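Local coordinates for protein PKS (Streptomyces sp. CNQ431, PDB 5YDA) that probably loads acyl extender units onto the carrier protein, as the acyltransferase domain of the splenocin polyketide synthase, at residues Val141-Gly153 and Ile215-Arg227. Residues are numbered along the deposited sequence; the frame is centred on the assembly and turned at random.
Sequences VDRCAAVLRPALG and IDEALPVVAERIR
Leu219 of helix 215-227 packs against Cys144, Val147 and Leu148 of helix 141-152 in a helix-helix contact within the acyltransferase domain, with a charged pair at one end and an arginine bound to a carbonyl at the other. The axes come within 9.0 Å and cross at -43°, running in the same general sense, and 575 Å² is buried. Leu219 CD1 lies 3.7 Å from Val147 CG1 and also touches Cys144, while CD2 of Leu219 meets CG of Leu148, the two side chains crossing at about a right angle. One turn beyond Val147, Ala151 CB rests on Pro220 CB, next in sequence to Leu219, at 3.6 Å; such small contact groups fit the approach of the two CA atoms to 5.5 Å. At the N-terminal end of helix 215-227, Asp216 OD1 forms a salt bridge with Arg143 NE (2.7 Å), but the N-H...O angle of 115° makes the hydrogen bond weak, and the guanidinium and carboxylate planes stand 88° apart. The chain of Arg143 bends at chi2, which carries the guanidinium to Asp216 and beneath Ile215 CG2, centred over one face. A water donating to Asp216 OD2 adds a weak link to Arg143 NE. At the far end, Arg227 reaches across with its chain extended from CG to NE. Its NH1 and NH2 both donate to Ala151 O, at 2.9 and 2.8 Å, with the oxygen nearly in the guanidinium plane; a salt bridge from NH1 to Glu224 helps fix the group. Arg225 NH2 is hydrogen-bonded to Ser200 OG, in a GxSxG sequence consistent with a nucleophile elbow. Phe176 of helix 169-188 also packs on Leu219. Both helices belong to the helical shell around a largely parallel sheet, as in the alpha/beta-hydrolase-like fold of acyltransferases.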
loop_
_atom_site.group_PDB
_atom_site.type_symbol
_atom_site.label_atom_id
_atom_site.label_comp_id
_atom_site.label_asym_id
_atom_site.label_seq_id
_atom_site.Cartn_x
_atom_site.Cartn_y
_atom_site.Cartn_z
ATOM N N VAL A 141 14.652 -1.397 6.742
ATOM C CA VAL A 141 14.236 -0.742 7.982
ATOM C C VAL A 141 15.448 -0.227 8.748
ATOM O O VAL A 141 15.452 0.904 9.256
ATOM C CB VAL A 141 13.401 -1.696 8.850
ATOM C CG1 VAL A 141 13.212 -1.091 10.227
ATOM C CG2 VAL A 141 12.054 -1.980 8.193
ATOM N N ASP A 142 16.494 -1.050 8.851
ATOM C CA ASP A 142 17.664 -0.636 9.620
ATOM C C ASP A 142 18.312 0.585 8.993
ATOM O O ASP A 142 18.664 1.545 9.687
ATOM C CB ASP A 142 18.658 -1.789 9.715
ATOM C CG ASP A 142 18.180 -2.904 10.647
ATOM O OD1 ASP A 142 17.225 -2.706 11.449
ATOM O OD2 ASP A 142 18.782 -3.984 10.575
ATOM N N ARG A 143 18.445 0.574 7.674
ATOM C CA ARG A 143 19.029 1.710 6.982
ATOM C C ARG A 143 18.210 2.979 7.234
ATOM O O ARG A 143 18.766 4.023 7.604
ATOM C CB ARG A 143 19.137 1.369 5.498
ATOM C CG ARG A 143 19.918 2.349 4.664
ATOM C CD ARG A 143 18.969 3.249 3.916
ATOM N NE ARG A 143 19.603 3.943 2.800
ATOM C CZ ARG A 143 19.543 3.518 1.543
ATOM N NH1 ARG A 143 18.882 2.394 1.258
ATOM N NH2 ARG A 143 20.134 4.222 0.576
ATOM N N CYS A 144 16.875 2.896 7.109
ATOM C CA CYS A 144 16.063 4.094 7.313
ATOM C C CYS A 144 16.127 4.576 8.755
ATOM O O CYS A 144 16.181 5.784 8.999
ATOM C CB CYS A 144 14.612 3.849 6.899
ATOM S SG CYS A 144 14.425 3.473 5.138
ATOM N N ALA A 145 16.129 3.660 9.726
ATOM C CA ALA A 145 16.182 4.097 11.120
ATOM C C ALA A 145 17.483 4.840 11.417
ATOM O O ALA A 145 17.480 5.859 12.125
ATOM C CB ALA A 145 16.008 2.897 12.062
ATOM N N ALA A 146 18.607 4.359 10.868
ATOM C CA ALA A 146 19.880 5.043 11.096
ATOM C C ALA A 146 19.888 6.414 10.441
ATOM O O ALA A 146 20.302 7.396 11.063
ATOM C CB ALA A 146 21.050 4.200 10.586
ATOM N N VAL A 147 19.406 6.511 9.197
ATOM C CA VAL A 147 19.367 7.809 8.535
ATOM C C VAL A 147 18.488 8.785 9.301
ATOM O O VAL A 147 18.791 9.982 9.361
ATOM C CB VAL A 147 18.898 7.652 7.078
ATOM C CG1 VAL A 147 18.582 9.018 6.471
ATOM C CG2 VAL A 147 19.967 6.941 6.259
ATOM N N LEU A 148 17.412 8.292 9.931
ATOM C CA LEU A 148 16.380 9.141 10.526
ATOM C C LEU A 148 16.703 9.631 11.932
ATOM O O LEU A 148 16.030 10.545 12.419
ATOM C CB LEU A 148 15.061 8.374 10.616
ATOM C CG LEU A 148 13.871 8.713 9.742
ATOM C CD1 LEU A 148 12.742 7.846 10.216
ATOM C CD2 LEU A 148 13.486 10.177 9.831
ATOM N N ARG A 149 17.660 9.022 12.618
ATOM C CA ARG A 149 17.866 9.364 14.024
ATOM C C ARG A 149 18.094 10.850 14.273
ATOM O O ARG A 149 17.503 11.379 15.233
ATOM C CB ARG A 149 19.026 8.537 14.601
ATOM C CG ARG A 149 19.085 8.628 16.126
ATOM C CD ARG A 149 20.189 7.764 16.714
ATOM N NE ARG A 149 19.984 6.334 16.493
ATOM C CZ ARG A 149 19.584 5.490 17.436
ATOM N NH1 ARG A 149 19.447 4.204 17.130
ATOM N NH2 ARG A 149 19.342 5.905 18.678
ATOM N N PRO A 150 18.905 11.576 13.496
ATOM C CA PRO A 150 19.076 13.007 13.798
ATOM C C PRO A 150 17.811 13.831 13.596
ATOM O O PRO A 150 17.558 14.765 14.373
ATOM C CB PRO A 150 20.204 13.447 12.852
ATOM C CG PRO A 150 20.318 12.367 11.826
ATOM C CD PRO A 150 19.861 11.107 12.471
ATOM N N ALA A 151 17.008 13.522 12.574
ATOM C CA ALA A 151 15.774 14.271 12.344
ATOM C C ALA A 151 14.662 13.824 13.279
ATOM O O ALA A 151 13.865 14.647 13.746
ATOM C CB ALA A 151 15.320 14.118 10.894
ATOM N N LEU A 152 14.585 12.526 13.562
ATOM C CA LEU A 152 13.495 12.030 14.390
ATOM C C LEU A 152 13.752 12.281 15.865
ATOM O O LEU A 152 12.822 12.613 16.604
ATOM C CB LEU A 152 13.293 10.545 14.139
ATOM C CG LEU A 152 11.939 9.987 14.526
ATOM C CD1 LEU A 152 10.843 10.897 13.951
ATOM C CD2 LEU A 152 11.842 8.571 13.964
ATOM N N GLY A 153 15.006 12.133 16.308
ATOM C CA GLY A 153 15.336 12.204 17.712
ATOM C C GLY A 153 15.267 10.880 18.443
ATOM O O GLY A 153 15.461 10.851 19.663
ATOM N N ILE A 215 15.856 8.076 -1.027
ATOM C CA ILE A 215 15.215 7.738 0.242
ATOM C C ILE A 215 15.921 8.441 1.397
ATOM O O ILE A 215 15.267 9.015 2.280
ATOM C CB ILE A 215 15.148 6.203 0.433
ATOM C CG1 ILE A 215 14.481 5.845 1.759
ATOM C CG2 ILE A 215 16.532 5.546 0.365
ATOM C CD1 ILE A 215 13.058 6.360 1.902
ATOM N N ASP A 216 17.264 8.467 1.383
ATOM C CA ASP A 216 17.998 9.076 2.494
ATOM C C ASP A 216 17.732 10.573 2.614
ATOM O O ASP A 216 17.729 11.113 3.725
ATOM C CB ASP A 216 19.505 8.842 2.342
ATOM C CG ASP A 216 19.912 7.411 2.631
ATOM O OD1 ASP A 216 19.028 6.542 2.820
ATOM O OD2 ASP A 216 21.128 7.149 2.660
ATOM N N GLU A 217 17.544 11.266 1.491
ATOM C CA GLU A 217 17.211 12.683 1.566
ATOM C C GLU A 217 15.740 12.904 1.905
ATOM O O GLU A 217 15.414 13.879 2.590
ATOM C CB GLU A 217 17.529 13.390 0.242
ATOM C CG GLU A 217 18.973 13.293 -0.228
ATOM C CD GLU A 217 19.216 14.113 -1.496
ATOM O OE1 GLU A 217 20.352 14.621 -1.670
ATOM O OE2 GLU A 217 18.266 14.259 -2.314
ATOM N N ALA A 218 14.849 12.015 1.437
ATOM C CA ALA A 218 13.413 12.193 1.673
ATOM C C ALA A 218 13.055 12.004 3.146
ATOM O O ALA A 218 12.244 12.768 3.690
ATOM C CB ALA A 218 12.607 11.231 0.808
ATOM N N LEU A 219 13.677 11.023 3.816
ATOM C CA LEU A 219 13.330 10.692 5.197
ATOM C C LEU A 219 13.228 11.909 6.124
ATOM O O LEU A 219 12.163 12.108 6.725
ATOM C CB LEU A 219 14.322 9.656 5.728
ATOM C CG LEU A 219 14.142 8.209 5.243
ATOM C CD1 LEU A 219 15.380 7.390 5.572
ATOM C CD2 LEU A 219 12.900 7.578 5.883
ATOM N N PRO A 220 14.252 12.758 6.267
ATOM C CA PRO A 220 14.070 13.907 7.173
ATOM C C PRO A 220 13.047 14.918 6.664
ATOM O O PRO A 220 12.397 15.578 7.480
ATOM C CB PRO A 220 15.483 14.523 7.274
ATOM C CG PRO A 220 16.211 14.047 6.065
ATOM C CD PRO A 220 15.582 12.751 5.622
ATOM N N VAL A 221 12.862 15.044 5.351
ATOM C CA VAL A 221 11.915 16.023 4.817
ATOM C C VAL A 221 10.481 15.592 5.106
ATOM O O VAL A 221 9.650 16.393 5.556
ATOM C CB VAL A 221 12.140 16.224 3.309
ATOM C CG1 VAL A 221 11.010 17.064 2.719
ATOM C CG2 VAL A 221 13.491 16.888 3.055
ATOM N N VAL A 222 10.168 14.321 4.838
ATOM C CA VAL A 222 8.865 13.778 5.223
ATOM C C VAL A 222 8.627 13.965 6.719
ATOM O O VAL A 222 7.525 14.332 7.142
ATOM C CB VAL A 222 8.773 12.294 4.810
ATOM C CG1 VAL A 222 7.501 11.654 5.376
ATOM C CG2 VAL A 222 8.823 12.173 3.288
ATOM N N ALA A 223 9.661 13.753 7.541
ATOM C CA ALA A 223 9.499 13.953 8.979
ATOM C C ALA A 223 9.110 15.393 9.301
ATOM O O ALA A 223 8.210 15.629 10.112
ATOM C CB ALA A 223 10.773 13.561 9.726
ATOM N N GLU A 224 9.781 16.378 8.683
ATOM C CA GLU A 224 9.424 17.767 8.967
ATOM C C GLU A 224 8.086 18.141 8.328
ATOM O O GLU A 224 7.376 19.011 8.840
ATOM C CB GLU A 224 10.524 18.735 8.490
ATOM C CG GLU A 224 11.953 18.442 9.019
ATOM C CD GLU A 224 12.074 18.415 10.561
ATOM O OE1 GLU A 224 13.086 17.857 11.074
ATOM O OE2 GLU A 224 11.182 18.957 11.257
ATOM N N ARG A 225 7.729 17.514 7.208
ATOM C CA ARG A 225 6.403 17.737 6.648
ATOM C C ARG A 225 5.330 17.371 7.669
ATOM O O ARG A 225 4.394 18.142 7.914
ATOM C CB ARG A 225 6.244 16.925 5.363
ATOM C CG ARG A 225 4.891 17.063 4.728
ATOM C CD ARG A 225 4.824 16.210 3.476
ATOM N NE ARG A 225 3.546 16.332 2.796
ATOM C CZ ARG A 225 2.485 15.570 3.047
ATOM N NH1 ARG A 225 2.553 14.619 3.962
ATOM N NH2 ARG A 225 1.355 15.757 2.365
ATOM N N ILE A 226 5.502 16.223 8.325
ATOM C CA ILE A 226 4.550 15.759 9.330
ATOM C C ILE A 226 4.469 16.739 10.491
ATOM O O ILE A 226 3.374 17.100 10.938
ATOM C CB ILE A 226 4.944 14.346 9.797
ATOM C CG1 ILE A 226 4.753 13.350 8.647
ATOM C CG2 ILE A 226 4.198 13.957 11.063
ATOM C CD1 ILE A 226 5.557 12.076 8.800
ATOM N N ARG A 227 5.623 17.196 10.996
ATOM C CA ARG A 227 5.601 18.133 12.122
ATOM C C ARG A 227 4.939 19.449 11.742
ATOM O O ARG A 227 4.196 20.028 12.543
ATOM C CB ARG A 227 7.015 18.404 12.638
ATOM C CG ARG A 227 7.715 17.191 13.205
ATOM C CD ARG A 227 9.104 17.578 13.668
ATOM N NE ARG A 227 9.701 16.505 14.449
ATOM C CZ ARG A 227 10.868 15.951 14.168
ATOM N NH1 ARG A 227 11.568 16.382 13.124
ATOM N NH2 ARG A 227 11.337 14.987 14.939
HETATM O O HOH W 1 22.565 4.993 4.047
#